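Local coordinates for protein alpha-1,3-glucanase (Bacillus circulans, PDB 5ZRU) that probably hydrolyses alpha-1,3-glucan as a GH87-type alpha-1,3-glucanase, the present chain being its metal-binding catalytic unit, at residues F227-M232 with T255-T260. Residues are numbered along the deposited sequence; the frame is centred on the assembly and turned at random.
Sequences FHLGNM and TNIQFT. With PE5 (3,6,9,12,15,18,21,24-octaoxahexacosan-1-ol), chain C.
Leu229 packs beside Ile257 and Phe259 on one face of a parallel strand pair, with Phe227 on the same face; His228 and Gln258 pair on the other. Four backbone hydrogen bonds follow the parallel pattern: Phe227 N to Asn256 O and Gln258 N to Phe227 O reach the residues flanking Ile257, Leu229 N to Gln258 O and Thr260 N to Leu229 O those flanking Phe259. The last, at 3.1 Å, brings its N-H from above the carbonyl plane, where strand 255-259 ends.

On the apolar side, Leu229 CD1 lies 3.5 Å from Ile257 CG2, a methyl set anti to its own backbone N, while Leu229 CB sits 3.9 Å from CD1 of Phe259. Asn231 O sits in that ring's plane at its CD1/CE1 edge, 3.4 Å from Phe259 CD1.

On the His228 side, the methyl Thr260 CG2 meets the imidazole edge at CD2, 3.7 Å away, and Gln258 CG comes within 3.9 Å of the same CD2. Gln258 then bends at chi2 (67°), and its NE2 hydrogen-bonds to Phe259 O at 2.9 Å. Asn256 ND2 instead holds ether oxygen O7 of the bound polyether at 3.1 Å.

The pair belongs to the first turns of the parallel beta-helix of domain D2: strand 277-285 continues the sheet beyond 255-259, Leu203 and Phe206 of helix 203-216 cover Leu229, and Asp202, a calcium ligand, accepts a hydrogen bond from His228 N.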
loop_
_atom_site.group_PDB
_atom_site.type_symbol
_atom_site.label_atom_id
_atom_site.label_comp_id
_atom_site.label_asym_id
_atom_site.label_seq_id
_atom_site.Cartn_x
_atom_site.Cartn_y
_atom_site.Cartn_z
ATOM N N PHE A 227 0.621 -23.550 -1.274
ATOM C CA PHE A 227 0.862 -24.214 -0.005
ATOM C C PHE A 227 0.022 -23.542 1.069
ATOM O O PHE A 227 -0.142 -22.318 1.060
ATOM C CB PHE A 227 2.344 -24.164 0.337
ATOM C CG PHE A 227 3.188 -24.862 -0.674
ATOM C CD1 PHE A 227 3.486 -26.208 -0.533
ATOM C CD2 PHE A 227 3.629 -24.186 -1.807
ATOM C CE1 PHE A 227 4.259 -26.862 -1.480
ATOM C CE2 PHE A 227 4.382 -24.833 -2.762
ATOM C CZ PHE A 227 4.701 -26.175 -2.598
ATOM N N HIS A 228 -0.517 -24.347 1.983
ATOM C CA HIS A 228 -1.481 -23.877 2.968
ATOM C C HIS A 228 -0.864 -23.942 4.354
ATOM O O HIS A 228 -0.382 -25.001 4.782
ATOM C CB HIS A 228 -2.772 -24.703 2.905
ATOM C CG HIS A 228 -3.551 -24.493 1.640
ATOM N ND1 HIS A 228 -3.335 -25.237 0.501
ATOM C CD2 HIS A 228 -4.530 -23.609 1.332
ATOM C CE1 HIS A 228 -4.157 -24.832 -0.452
ATOM N NE2 HIS A 228 -4.891 -23.842 0.026
ATOM N N LEU A 229 -0.880 -22.815 5.055
ATOM C CA LEU A 229 -0.268 -22.708 6.375
ATOM C C LEU A 229 -1.343 -22.309 7.378
ATOM O O LEU A 229 -1.852 -21.183 7.333
ATOM C CB LEU A 229 0.881 -21.699 6.363
ATOM C CG LEU A 229 1.981 -21.909 5.320
ATOM C CD1 LEU A 229 3.121 -20.916 5.565
ATOM C CD2 LEU A 229 2.532 -23.326 5.359
ATOM N N GLY A 230 -1.690 -23.229 8.281
ATOM C CA GLY A 230 -2.779 -23.052 9.220
ATOM C C GLY A 230 -2.450 -22.283 10.478
ATOM O O GLY A 230 -3.250 -22.273 11.420
ATOM N N ASN A 231 -1.286 -21.652 10.542
ATOM C CA ASN A 231 -0.991 -20.718 11.618
ATOM C C ASN A 231 0.153 -19.822 11.175
ATOM O O ASN A 231 0.605 -19.886 10.025
ATOM C CB ASN A 231 -0.652 -21.435 12.925
ATOM C CG ASN A 231 -1.194 -20.685 14.133
ATOM O OD1 ASN A 231 -0.696 -19.596 14.503
ATOM N ND2 ASN A 231 -2.236 -21.251 14.749
ATOM N N MET A 232 0.629 -18.990 12.101
ATOM C CA MET A 232 1.755 -18.112 11.808
ATOM C C MET A 232 2.996 -18.951 11.520
ATOM O O MET A 232 3.257 -19.953 12.194
ATOM C CB MET A 232 2.006 -17.170 12.988
ATOM C CG MET A 232 3.122 -16.121 12.759
ATOM S SD MET A 232 3.477 -15.138 14.221
ATOM C CE MET A 232 1.884 -14.341 14.522
ATOM N N THR A 255 4.355 -19.408 -6.973
ATOM C CA THR A 255 4.373 -19.927 -5.611
ATOM C C THR A 255 3.449 -19.081 -4.744
ATOM O O THR A 255 3.712 -17.889 -4.547
ATOM C CB THR A 255 5.793 -19.911 -5.041
ATOM O OG1 THR A 255 6.626 -20.808 -5.791
ATOM C CG2 THR A 255 5.780 -20.336 -3.579
ATOM N N ASN A 256 2.380 -19.702 -4.219
ATOM C CA ASN A 256 1.391 -19.042 -3.364
ATOM C C ASN A 256 1.460 -19.634 -1.962
ATOM O O ASN A 256 1.302 -20.849 -1.788
ATOM C CB ASN A 256 -0.036 -19.216 -3.899
ATOM C CG ASN A 256 -0.289 -18.456 -5.191
ATOM O OD1 ASN A 256 0.597 -17.803 -5.722
ATOM N ND2 ASN A 256 -1.513 -18.556 -5.707
ATOM N N ILE A 257 1.666 -18.781 -0.966
ATOM C CA ILE A 257 1.514 -19.174 0.429
ATOM C C ILE A 257 0.161 -18.655 0.897
ATOM O O ILE A 257 -0.073 -17.438 0.933
ATOM C CB ILE A 257 2.651 -18.639 1.313
ATOM C CG1 ILE A 257 3.993 -19.283 0.939
ATOM C CG2 ILE A 257 2.340 -18.931 2.782
ATOM C CD1 ILE A 257 5.175 -18.760 1.783
ATOM N N GLN A 258 -0.730 -19.571 1.253
ATOM C CA GLN A 258 -2.086 -19.224 1.662
ATOM C C GLN A 258 -2.232 -19.516 3.148
ATOM O O GLN A 258 -2.260 -20.684 3.551
ATOM C CB GLN A 258 -3.124 -20.009 0.864
ATOM C CG GLN A 258 -4.548 -19.724 1.341
ATOM C CD GLN A 258 -4.965 -18.302 1.044
ATOM O OE1 GLN A 258 -5.018 -17.898 -0.121
ATOM N NE2 GLN A 258 -5.245 -17.523 2.095
ATOM N N PHE A 259 -2.302 -18.470 3.968
ATOM C CA PHE A 259 -2.624 -18.671 5.372
ATOM C C PHE A 259 -4.119 -18.918 5.503
ATOM O O PHE A 259 -4.926 -18.187 4.929
ATOM C CB PHE A 259 -2.180 -17.470 6.205
ATOM C CG PHE A 259 -0.682 -17.345 6.304
ATOM C CD1 PHE A 259 0.018 -18.055 7.272
ATOM C CD2 PHE A 259 0.030 -16.551 5.405
ATOM C CE1 PHE A 259 1.387 -17.960 7.357
ATOM C CE2 PHE A 259 1.415 -16.452 5.487
ATOM C CZ PHE A 259 2.091 -17.146 6.464
ATOM N N THR A 260 -4.488 -19.969 6.241
ATOM C CA THR A 260 -5.872 -20.415 6.294
ATOM C C THR A 260 -6.580 -20.079 7.596
ATOM O O THR A 260 -7.798 -20.283 7.684
ATOM C CB THR A 260 -5.953 -21.935 6.076
ATOM O OG1 THR A 260 -5.197 -22.605 7.094
ATOM C CG2 THR A 260 -5.404 -22.309 4.704
HETATM C C48 PE5 C . -8.642 -19.304 2.537
HETATM C C50 PE5 C . -9.098 -17.841 2.572
HETATM O O1 PE5 C . -10.460 -17.754 2.245
HETATM C C1 PE5 C . -11.003 -16.464 2.315
HETATM C C2 PE5 C . -12.426 -16.441 1.752
HETATM O O2 PE5 C . -12.399 -16.743 0.386
HETATM C C3 PE5 C . -13.647 -16.902 -0.228
HETATM C C4 PE5 C . -13.452 -17.294 -1.698
HETATM O O3 PE5 C . -12.668 -16.332 -2.350
HETATM C C5 PE5 C . -12.475 -16.510 -3.728
HETATM C C6 PE5 C . -10.991 -16.353 -4.091
HETATM O O4 PE5 C . -10.651 -15.018 -4.367
HETATM C C7 PE5 C . -9.409 -14.585 -3.875
HETATM C C8 PE5 C . -8.293 -15.532 -4.323
HETATM O O5 PE5 C . -7.156 -15.304 -3.552
HETATM C C9 PE5 C . -6.154 -16.277 -3.678
HETATM C C10 PE5 C . -5.021 -15.704 -4.518
HETATM O O6 PE5 C . -4.760 -16.563 -5.588
HETATM C C11 PE5 C . -4.099 -15.969 -6.667
HETATM C C12 PE5 C . -4.127 -16.897 -7.873
HETATM O O7 PE5 C . -2.802 -17.205 -8.175
HETATM C C13 PE5 C . -2.500 -17.257 -9.539
HETATM C C14 PE5 C . -1.297 -18.179 -9.727
HETATM O O8 PE5 C . -1.398 -19.222 -8.800
HETATM C C15 PE5 C . -0.332 -20.135 -8.786
HETATM C C16 PE5 C . -0.847 -21.526 -9.181
HETATM O O52 PE5 C . -0.904 -22.373 -8.067
#